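Local structure of ancestral congerin Con-anc (3AJY) at residues A[27-32]-A[124-129]; A[86-91]-A[99-104]. The protein binds galactose-containing glycans, probably beta-galactosides in general, as a reconstructed ancestor of the fish galectins called congerins. All blocks are in the same frame, centred on the assembly; numbering follows the deposited sequence.

Interaction 1 of 2, residues A[27-32]-A[124-129]; sequences YAKRFS and AGDARL. With GAL (beta-D-galactopyranose), chain C.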
loop_
_atom_site.group_PDB
_atom_site.type_symbol
_atom_site.label_atom_id
_atom_site.label_comp_id
_atom_site.label_asym_id
_atom_site.label_seq_id
_atom_site.Cartn_x
_atom_site.Cartn_y
_atom_site.Cartn_z
ATOM N N TYR A 27 14.950 -19.272 3.369
ATOM C CA TYR A 27 15.371 -19.574 4.709
ATOM C C TYR A 27 14.942 -18.390 5.533
ATOM O O TYR A 27 15.024 -17.249 5.078
ATOM C CB TYR A 27 16.892 -19.730 4.784
ATOM C CG TYR A 27 17.446 -20.915 4.024
ATOM C CD1 TYR A 27 18.025 -20.743 2.776
ATOM C CD2 TYR A 27 17.404 -22.205 4.561
ATOM C CE1 TYR A 27 18.561 -21.817 2.071
ATOM C CE2 TYR A 27 17.929 -23.292 3.859
ATOM C CZ TYR A 27 18.509 -23.081 2.610
ATOM O OH TYR A 27 19.047 -24.137 1.886
ATOM N N ALA A 28 14.478 -18.660 6.741
ATOM C CA ALA A 28 13.879 -17.635 7.567
ATOM C C ALA A 28 14.014 -17.980 9.022
ATOM O O ALA A 28 13.742 -19.105 9.419
ATOM C CB ALA A 28 12.392 -17.473 7.208
ATOM N N LYS A 29 14.417 -16.996 9.822
ATOM C CA LYS A 29 14.366 -17.121 11.270
ATOM C C LYS A 29 13.053 -16.540 11.785
ATOM O O LYS A 29 12.414 -17.124 12.653
ATOM C CB LYS A 29 15.529 -16.375 11.937
ATOM C CG LYS A 29 16.896 -17.004 11.768
ATOM C CD LYS A 29 17.809 -16.637 12.966
ATOM C CE LYS A 29 18.021 -15.099 13.163
ATOM N NZ LYS A 29 18.631 -14.750 14.513
ATOM N N ARG A 30 12.680 -15.380 11.244
ATOM C CA ARG A 30 11.508 -14.620 11.702
ATOM C C ARG A 30 11.117 -13.622 10.629
ATOM O O ARG A 30 11.941 -13.242 9.800
ATOM C CB ARG A 30 11.834 -13.853 12.992
ATOM C CG ARG A 30 12.954 -12.806 12.771
ATOM C CD ARG A 30 13.809 -12.480 14.000
ATOM N NE ARG A 30 13.106 -11.647 14.942
ATOM C CZ ARG A 30 13.524 -10.492 15.457
ATOM N NH1 ARG A 30 12.719 -9.882 16.295
ATOM N NH2 ARG A 30 14.716 -9.952 15.170
ATOM N N PHE A 31 9.856 -13.200 10.624
ATOM C CA PHE A 31 9.480 -11.990 9.922
ATOM C C PHE A 31 8.377 -11.303 10.710
ATOM O O PHE A 31 7.609 -11.971 11.420
ATOM C CB PHE A 31 9.100 -12.270 8.454
ATOM C CG PHE A 31 7.687 -12.746 8.264
ATOM C CD1 PHE A 31 7.353 -14.074 8.489
ATOM C CD2 PHE A 31 6.692 -11.862 7.844
ATOM C CE1 PHE A 31 6.030 -14.522 8.305
ATOM C CE2 PHE A 31 5.377 -12.300 7.662
ATOM C CZ PHE A 31 5.054 -13.628 7.899
ATOM N N SER A 32 8.309 -9.977 10.610
ATOM C CA SER A 32 7.359 -9.191 11.397
ATOM C C SER A 32 6.538 -8.238 10.557
ATOM O O SER A 32 6.961 -7.783 9.495
ATOM C CB SER A 32 8.058 -8.421 12.526
ATOM O OG SER A 32 8.980 -7.482 12.005
ATOM N N ALA A 124 9.512 -6.509 8.475
ATOM C CA ALA A 124 10.938 -6.641 8.776
ATOM C C ALA A 124 11.279 -8.098 8.833
ATOM O O ALA A 124 10.373 -8.941 8.964
ATOM C CB ALA A 124 11.284 -5.948 10.106
ATOM N N GLY A 125 12.566 -8.411 8.703
ATOM C CA GLY A 125 13.023 -9.791 8.738
ATOM C C GLY A 125 12.974 -10.547 7.418
ATOM O O GLY A 125 13.020 -9.959 6.340
ATOM N N ASP A 126 12.883 -11.865 7.519
ATOM C CA ASP A 126 13.139 -12.762 6.418
ATOM C C ASP A 126 11.940 -13.048 5.503
ATOM O O ASP A 126 11.559 -14.198 5.305
ATOM C CB ASP A 126 13.713 -14.043 6.988
ATOM C CG ASP A 126 14.933 -13.774 7.882
ATOM O OD1 ASP A 126 14.998 -14.364 8.970
ATOM O OD2 ASP A 126 15.799 -12.933 7.490
ATOM N N ALA A 127 11.396 -11.990 4.916
ATOM C CA ALA A 127 10.263 -12.082 3.971
ATOM C C ALA A 127 10.320 -10.850 3.116
ATOM O O ALA A 127 11.145 -9.963 3.356
ATOM C CB ALA A 127 8.915 -12.145 4.746
ATOM N N ARG A 128 9.448 -10.790 2.112
ATOM C CA ARG A 128 9.257 -9.586 1.338
ATOM C C ARG A 128 7.759 -9.255 1.298
ATOM O O ARG A 128 6.925 -10.159 1.258
ATOM C CB ARG A 128 9.826 -9.733 -0.083
ATOM C CG ARG A 128 9.141 -10.767 -0.968
ATOM C CD ARG A 128 9.610 -10.692 -2.423
ATOM N NE ARG A 128 9.966 -12.048 -2.847
ATOM C CZ ARG A 128 9.203 -12.836 -3.598
ATOM N NH1 ARG A 128 8.036 -12.408 -4.069
ATOM N NH2 ARG A 128 9.620 -14.052 -3.892
ATOM N N LEU A 129 7.447 -7.965 1.340
ATOM C CA LEU A 129 6.077 -7.471 1.256
ATOM C C LEU A 129 5.726 -7.268 -0.206
ATOM O O LEU A 129 6.431 -6.531 -0.909
ATOM C CB LEU A 129 5.976 -6.117 1.943
ATOM C CG LEU A 129 4.760 -5.685 2.791
ATOM C CD1 LEU A 129 4.564 -4.192 2.579
ATOM C CD2 LEU A 129 3.467 -6.452 2.587
HETATM C C1 GAL C . 13.309 -8.785 20.772
HETATM C C2 GAL C . 13.796 -8.631 19.336
HETATM C C3 GAL C . 13.127 -7.438 18.656
HETATM C C4 GAL C . 11.605 -7.525 18.823
HETATM C C5 GAL C . 11.241 -7.676 20.304
HETATM C C6 GAL C . 9.727 -7.777 20.564
HETATM O O2 GAL C . 15.194 -8.462 19.332
HETATM O O3 GAL C . 13.479 -7.463 17.285
HETATM O O4 GAL C . 11.110 -8.625 18.083
HETATM O O5 GAL C . 11.889 -8.810 20.848
HETATM O O6 GAL C . 9.477 -7.795 21.964
#

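Interaction 2 of 2, residues A[86-91]-A[99-104]; sequences FEITIT and IELLDG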
loop_
_atom_site.group_PDB
_atom_site.type_symbol
_atom_site.label_atom_id
_atom_site.label_comp_id
_atom_site.label_asym_id
_atom_site.label_seq_id
_atom_site.Cartn_x
_atom_site.Cartn_y
_atom_site.Cartn_z
ATOM N N PHE A 86 2.523 -15.606 2.478
ATOM C CA PHE A 86 1.872 -15.297 3.739
ATOM C C PHE A 86 0.784 -14.264 3.506
ATOM O O PHE A 86 0.849 -13.466 2.575
ATOM C CB PHE A 86 2.864 -14.819 4.803
ATOM C CG PHE A 86 3.371 -13.413 4.585
ATOM C CD1 PHE A 86 4.587 -13.194 3.954
ATOM C CD2 PHE A 86 2.635 -12.312 5.041
ATOM C CE1 PHE A 86 5.063 -11.877 3.752
ATOM C CE2 PHE A 86 3.078 -11.009 4.841
ATOM C CZ PHE A 86 4.304 -10.788 4.173
ATOM N N GLU A 87 -0.232 -14.280 4.351
ATOM C CA GLU A 87 -1.228 -13.232 4.289
ATOM C C GLU A 87 -1.796 -12.988 5.668
ATOM O O GLU A 87 -2.096 -13.934 6.403
ATOM C CB GLU A 87 -2.328 -13.561 3.283
ATOM C CG GLU A 87 -3.093 -12.334 2.809
ATOM C CD GLU A 87 -4.368 -12.709 2.055
ATOM O OE1 GLU A 87 -4.257 -13.149 0.894
ATOM O OE2 GLU A 87 -5.471 -12.565 2.629
ATOM N N ILE A 88 -1.922 -11.717 6.023
ATOM C CA ILE A 88 -2.386 -11.334 7.351
ATOM C C ILE A 88 -3.355 -10.171 7.233
ATOM O O ILE A 88 -3.117 -9.245 6.477
ATOM C CB ILE A 88 -1.180 -10.951 8.277
ATOM C CG1 ILE A 88 -0.199 -12.121 8.380
ATOM C CG2 ILE A 88 -1.632 -10.576 9.675
ATOM C CD1 ILE A 88 1.223 -11.697 8.807
ATOM N N THR A 89 -4.461 -10.225 7.964
ATOM C CA THR A 89 -5.404 -9.087 8.026
ATOM C C THR A 89 -5.555 -8.583 9.463
ATOM O O THR A 89 -5.727 -9.375 10.404
ATOM C CB THR A 89 -6.781 -9.448 7.410
ATOM O OG1 THR A 89 -6.603 -9.763 6.020
ATOM C CG2 THR A 89 -7.771 -8.289 7.515
ATOM N N ILE A 90 -5.486 -7.264 9.618
ATOM C CA ILE A 90 -5.504 -6.614 10.929
ATOM C C ILE A 90 -6.564 -5.523 10.946
ATOM O O ILE A 90 -6.700 -4.755 9.998
ATOM C CB ILE A 90 -4.140 -5.930 11.259
ATOM C CG1 ILE A 90 -2.980 -6.938 11.173
ATOM C CG2 ILE A 90 -4.196 -5.292 12.656
ATOM C CD1 ILE A 90 -1.578 -6.286 11.193
ATOM N N THR A 91 -7.321 -5.466 12.025
ATOM C CA THR A 91 -8.245 -4.368 12.240
ATOM C C THR A 91 -8.207 -4.109 13.724
ATOM O O THR A 91 -7.681 -4.926 14.477
ATOM C CB THR A 91 -9.700 -4.705 11.760
ATOM O OG1 THR A 91 -10.487 -3.508 11.771
ATOM C CG2 THR A 91 -10.349 -5.716 12.657
ATOM N N ILE A 99 -6.313 -9.784 14.780
ATOM C CA ILE A 99 -5.419 -10.276 13.732
ATOM C C ILE A 99 -5.905 -11.639 13.199
ATOM O O ILE A 99 -6.086 -12.572 13.983
ATOM C CB ILE A 99 -3.975 -10.436 14.276
ATOM C CG1 ILE A 99 -3.436 -9.118 14.857
ATOM C CG2 ILE A 99 -3.054 -10.960 13.197
ATOM C CD1 ILE A 99 -3.288 -9.094 16.372
ATOM N N GLU A 100 -6.110 -11.748 11.884
ATOM C CA GLU A 100 -6.452 -13.029 11.245
ATOM C C GLU A 100 -5.347 -13.527 10.313
ATOM O O GLU A 100 -4.933 -12.830 9.391
ATOM C CB GLU A 100 -7.784 -12.971 10.482
ATOM C CG GLU A 100 -8.227 -14.346 9.914
ATOM C CD GLU A 100 -9.589 -14.316 9.211
ATOM O OE1 GLU A 100 -9.991 -13.242 8.696
ATOM O OE2 GLU A 100 -10.268 -15.377 9.173
ATOM N N LEU A 101 -4.883 -14.744 10.567
ATOM C CA LEU A 101 -3.892 -15.402 9.721
ATOM C C LEU A 101 -4.576 -16.214 8.608
ATOM O O LEU A 101 -5.797 -16.469 8.657
ATOM C CB LEU A 101 -2.979 -16.278 10.573
ATOM C CG LEU A 101 -2.359 -15.609 11.813
ATOM C CD1 LEU A 101 -1.477 -16.603 12.569
ATOM C CD2 LEU A 101 -1.571 -14.316 11.508
ATOM N N LEU A 102 -3.799 -16.620 7.603
ATOM C CA LEU A 102 -4.389 -17.192 6.390
ATOM C C LEU A 102 -5.110 -18.537 6.587
ATOM O O LEU A 102 -5.961 -18.917 5.782
ATOM C CB LEU A 102 -3.349 -17.285 5.257
ATOM C CG LEU A 102 -3.914 -17.472 3.836
ATOM C CD1 LEU A 102 -4.791 -16.298 3.409
ATOM C CD2 LEU A 102 -2.804 -17.737 2.808
ATOM N N ASP A 103 -4.777 -19.252 7.649
ATOM C CA ASP A 103 -5.429 -20.521 7.935
ATOM C C ASP A 103 -6.671 -20.338 8.823
ATOM O O ASP A 103 -7.179 -21.299 9.383
ATOM C CB ASP A 103 -4.428 -21.468 8.606
ATOM C CG ASP A 103 -4.128 -21.085 10.062
ATOM O OD1 ASP A 103 -3.690 -21.978 10.812
ATOM O OD2 ASP A 103 -4.317 -19.909 10.465
ATOM N N GLY A 104 -7.131 -19.100 8.972
ATOM C CA GLY A 104 -8.250 -18.791 9.854
ATOM C C GLY A 104 -7.930 -18.637 11.330
ATOM O O GLY A 104 -8.825 -18.384 12.125
HETATM O O HOH W 1 -5.156 -13.823 6.790
#

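Interaction 1 of 2, residues A[27-32]-A[124-129]
D126 reaches across to the backbone of K29 and R30 at one end of a galectin beta-sandwich, on its surface, where strand 117-125 ends beside strand 30-35 and the chain turns into strand 127-134 of the other sheet. Its CG stands anti to the carbonyl carbon (chi1 -53°), which carries OD1 up to the K29 N-H. The K29 N to D126 OD1 bond is 2.8 Å long and arrives on the anti side of the carboxylate, 27° out of its plane; the R30 N-H adds a weak second bond to the same oxygen. The D126 backbone replies, N to R30 O at 2.8 Å, so D126 binds this backbone through both its side chain and its own N-H, while its CB packs 3.7 Å from the A28 CB. D126 also centres an inverse gamma turn. Antiparallel pairing follows: S32 N to A124 O and A124 N to S32 O form a hydrogen-bonded pair, and the S32 OG lies 3.4 Å from the A124 CB on their shared face. One residue back, F31 sets its CB 3.7 Å from the A127 CB, the methyl lying obliquely to the ring, which stacks on H48 inside the sandwich. R30 turns to the sugar site instead. Its chain bends at chi3 and galactose lies at the edge of its guanidinium, near the plane; the group is salt-bridged to D47 and in cation-pi contact with Y52. There R30 NH1 gives a nearly straight bond (175°) to O3 of the galactose, 2.7 Å away.

Interaction 2 of 2, residues A[86-91]-A[99-104]
The carbonyl oxygen of E100 is gripped by two donors: the T89 N-H, with N 3.0 Å away, and a water at 2.8 Å. That water donates also to E87 O, 3.1 Å away, and so bridges the strands beside the type I turn from L101 to G104. In return E100 N bonds to T89 O at 2.8 Å, completing one hydrogen-bonded pair of this antiparallel beta hairpin.

Side chains divide between two faces. On the buried one I88 and I99 lie side by side and point the same way, the I88 CG2 meeting the I99 CG2 at 3.8 Å; in both, CG2 is anti to the backbone N. The I88 CG1 meets CD2 of L101, which runs alongside it, while I90 and I99 touch more loosely through their CG1 atoms. On the T89 and E100 face the chains are polar, and T89 OG1 bonds to T19. Nearer the turn, L102 lies slantwise to the E87 side chain, its CD1 lying 3.7 Å from the E87 CB, while the E87 carboxylate is held through OE1 by Y85.

Strand 85-92 is flanked by 18-24, and 96-101 by 106-110; the isoleucine face packs on strands 41-52 and 58-65 of the opposing sheet, where I88 meets L46 and H48, and I99 meets L44 and L61.

How the interactions relate
Interaction 1 is a surface contact at the rim of the sandwich, whereas interaction 2 is partly buried and lies within a single sheet, nested inside the chain loop that interaction 1 closes. Segment 124-129 passes from one sheet to the other, so both contacts reach the five-stranded sheet that holds 85-92 and 127-134. Their chemistry differs accordingly: a carboxylate and backbone amides secure the strand that carries a sugar-binding arginine, while aliphatic branches line the core behind the hairpin. The two meet through F86, whose ring meets the F31 ring with the planes at about 45° (F31 CZ to F86 CG 3.7 Å) and also touches A127.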